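Local coordinates for protein inosine-uridine nucleoside N-ribohydrolase (Xanthomonas oryzae pv. oryzae, PDB 4KL0) that binds calcium and probably hydrolyses N-glycosidic bonds of nucleosides, although its function in the bacterium is not established, at residues D41-Y46 / G250-D255. Numbering follows the deposited sequence.
Sequences DDVVTY and GEYLRD. With CA (calcium ion), chain B.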
loop_
_atom_site.group_PDB
_atom_site.type_symbol
_atom_site.label_atom_id
_atom_site.label_comp_id
_atom_site.label_asym_id
_atom_site.label_seq_id
_atom_site.Cartn_x
_atom_site.Cartn_y
_atom_site.Cartn_z
ATOM N N ASP A 41 -6.189 1.402 -3.176
ATOM C CA ASP A 41 -5.065 0.520 -2.793
ATOM C C ASP A 41 -4.723 0.533 -1.319
ATOM O O ASP A 41 -4.506 -0.522 -0.718
ATOM C CB ASP A 41 -3.833 1.012 -3.487
ATOM C CG ASP A 41 -3.717 0.479 -4.828
ATOM O OD1 ASP A 41 -4.462 0.969 -5.740
ATOM O OD2 ASP A 41 -2.836 -0.400 -4.977
ATOM N N ASP A 42 -4.572 1.729 -0.737
ATOM C CA ASP A 42 -4.135 1.774 0.649
ATOM C C ASP A 42 -5.157 1.137 1.555
ATOM O O ASP A 42 -4.788 0.444 2.522
ATOM C CB ASP A 42 -3.810 3.231 1.069
ATOM C CG ASP A 42 -2.723 3.854 0.195
ATOM O OD1 ASP A 42 -1.620 4.018 0.726
ATOM O OD2 ASP A 42 -2.989 4.167 -1.028
ATOM N N VAL A 43 -6.445 1.395 1.280
ATOM C CA VAL A 43 -7.473 0.831 2.160
ATOM C C VAL A 43 -7.628 -0.674 2.001
ATOM O O VAL A 43 -7.884 -1.353 3.000
ATOM C CB VAL A 43 -8.783 1.594 2.003
ATOM C CG1 VAL A 43 -9.938 0.858 2.753
ATOM C CG2 VAL A 43 -8.553 3.016 2.591
ATOM N N VAL A 44 -7.402 -1.214 0.791
ATOM C CA VAL A 44 -7.317 -2.667 0.663
ATOM C C VAL A 44 -6.156 -3.188 1.518
ATOM O O VAL A 44 -6.292 -4.238 2.196
ATOM C CB VAL A 44 -7.115 -3.115 -0.818
ATOM C CG1 VAL A 44 -7.097 -4.678 -0.859
ATOM C CG2 VAL A 44 -8.288 -2.557 -1.676
ATOM N N THR A 45 -5.048 -2.430 1.561
ATOM C CA THR A 45 -3.907 -2.870 2.369
ATOM C C THR A 45 -4.277 -2.882 3.855
ATOM O O THR A 45 -3.881 -3.807 4.588
ATOM C CB THR A 45 -2.701 -1.922 2.150
ATOM O OG1 THR A 45 -2.473 -1.803 0.757
ATOM C CG2 THR A 45 -1.448 -2.464 2.836
ATOM N N TYR A 46 -5.013 -1.868 4.342
ATOM C CA TYR A 46 -5.391 -1.833 5.751
ATOM C C TYR A 46 -6.271 -3.056 6.039
ATOM O O TYR A 46 -6.176 -3.691 7.119
ATOM C CB TYR A 46 -6.217 -0.581 6.098
ATOM C CG TYR A 46 -5.589 0.751 5.773
ATOM C CD1 TYR A 46 -4.218 0.874 5.544
ATOM C CD2 TYR A 46 -6.353 1.882 5.682
ATOM C CE1 TYR A 46 -3.647 2.107 5.194
ATOM C CE2 TYR A 46 -5.810 3.103 5.374
ATOM C CZ TYR A 46 -4.458 3.226 5.126
ATOM O OH TYR A 46 -3.986 4.456 4.763
ATOM N N GLY A 250 -15.847 -2.679 3.110
ATOM C CA GLY A 250 -16.042 -3.369 1.840
ATOM C C GLY A 250 -16.859 -2.585 0.801
ATOM O O GLY A 250 -16.494 -2.564 -0.375
ATOM N N GLU A 251 -17.958 -1.945 1.231
ATOM C CA GLU A 251 -18.766 -1.150 0.322
ATOM C C GLU A 251 -17.959 0.083 -0.124
ATOM O O GLU A 251 -18.008 0.467 -1.286
ATOM C CB GLU A 251 -20.066 -0.670 0.997
ATOM C CG GLU A 251 -21.022 -1.841 1.351
ATOM C CD GLU A 251 -22.267 -1.368 2.087
ATOM O OE1 GLU A 251 -22.194 -0.282 2.723
ATOM O OE2 GLU A 251 -23.330 -2.071 2.006
ATOM N N TYR A 252 -17.253 0.721 0.798
ATOM C CA TYR A 252 -16.349 1.814 0.368
ATOM C C TYR A 252 -15.397 1.359 -0.745
ATOM O O TYR A 252 -15.246 2.064 -1.768
ATOM C CB TYR A 252 -15.559 2.382 1.555
ATOM C CG TYR A 252 -14.299 3.169 1.205
ATOM C CD1 TYR A 252 -13.050 2.528 1.204
ATOM C CD2 TYR A 252 -14.367 4.487 0.788
ATOM C CE1 TYR A 252 -11.896 3.212 0.866
ATOM C CE2 TYR A 252 -13.215 5.187 0.457
ATOM C CZ TYR A 252 -11.988 4.536 0.472
ATOM O OH TYR A 252 -10.842 5.226 0.119
ATOM N N LEU A 253 -14.739 0.209 -0.562
ATOM C CA LEU A 253 -13.738 -0.204 -1.554
ATOM C C LEU A 253 -14.403 -0.476 -2.889
ATOM O O LEU A 253 -13.920 -0.062 -3.937
ATOM C CB LEU A 253 -12.982 -1.462 -1.130
ATOM C CG LEU A 253 -11.995 -1.155 0.009
ATOM C CD1 LEU A 253 -11.484 -2.474 0.606
ATOM C CD2 LEU A 253 -10.831 -0.264 -0.538
ATOM N N ARG A 254 -15.523 -1.219 -2.885
ATOM C CA ARG A 254 -16.157 -1.481 -4.156
ATOM C C ARG A 254 -16.622 -0.174 -4.817
ATOM O O ARG A 254 -16.415 0.013 -6.008
ATOM C CB ARG A 254 -17.316 -2.472 -3.929
ATOM C CG ARG A 254 -18.068 -2.839 -5.249
ATOM C CD ARG A 254 -19.224 -1.877 -5.621
ATOM N NE ARG A 254 -20.007 -1.394 -4.476
ATOM C CZ ARG A 254 -20.971 -2.086 -3.881
ATOM N NH1 ARG A 254 -21.261 -3.293 -4.328
ATOM N NH2 ARG A 254 -21.618 -1.585 -2.825
ATOM N N ASP A 255 -17.210 0.728 -4.034
ATOM C CA ASP A 255 -17.730 1.977 -4.597
ATOM C C ASP A 255 -16.585 2.855 -5.126
ATOM O O ASP A 255 -16.690 3.402 -6.237
ATOM C CB ASP A 255 -18.564 2.760 -3.594
ATOM C CG ASP A 255 -19.889 2.068 -3.266
ATOM O OD1 ASP A 255 -20.244 1.080 -3.960
ATOM O OD2 ASP A 255 -20.539 2.543 -2.306
HETATM CA CA CA B . -0.659 4.241 -1.914
HETATM O O HOH W 1 0.973 3.198 -3.790
HETATM O O HOH W 2 -1.969 4.015 -4.015
HETATM O O HOH W 3 0.336 6.057 -3.479
#
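The calcium-binding helix of the nucleoside hydrolase fold, 41-54, uses one side for the metal and another for packing: V43 and V44 at its first turn lean on Y252 and L253 of helix 248-269. The two segments run nearly antiparallel, at 152°, with axes 10.2 Å apart, and meet mainly through apolar groups. L253 is the shared element. Its CD2 methyl lies 3.6 Å from CG1 of V43 and also touches CG2 of V44, so the leucine tip fits against both valines. V43 in turn spans two partners. With CG1 anti to the backbone N (chi1 171°), that methyl reaches the edge of the Y252 ring near its plane, 3.6 Å from CE1, while CG2 of V43 lies off that plane, 3.8 Å from CE1 and 4.0 Å from OH. The Y252 hydroxyl hydrogen-bonds with OD1 of N37, which probably helps to fix the direction of the ring.

D42, next in sequence to V43, points its carboxylate elsewhere and grips the calcium with both oxygens, OD2 at 2.5 Å and OD1 at 2.8 Å from the ion. Three waters join it, and D35, D318 and the carbonyl oxygen of I151 complete the site. Within the same turn the carbonyl O of D41 accepts from the backbone N of T45 and, from the opposite face of its plane, from OG1 of T45 at 2.8 Å. Metal binding and hydrophobic packing thus share a single helical turn.

Around this buried contact, L79 and V83 of helix 70-86 press on V43, whereas F238 and Y239 of helix 236-243 and P319 of helix 317-325 pack against V44. Helix 41-54 itself follows strand 28-34 and leads to its sheet neighbour, strand 58-65, as the connection of a beta-alpha-beta unit in the Rossmann-like core.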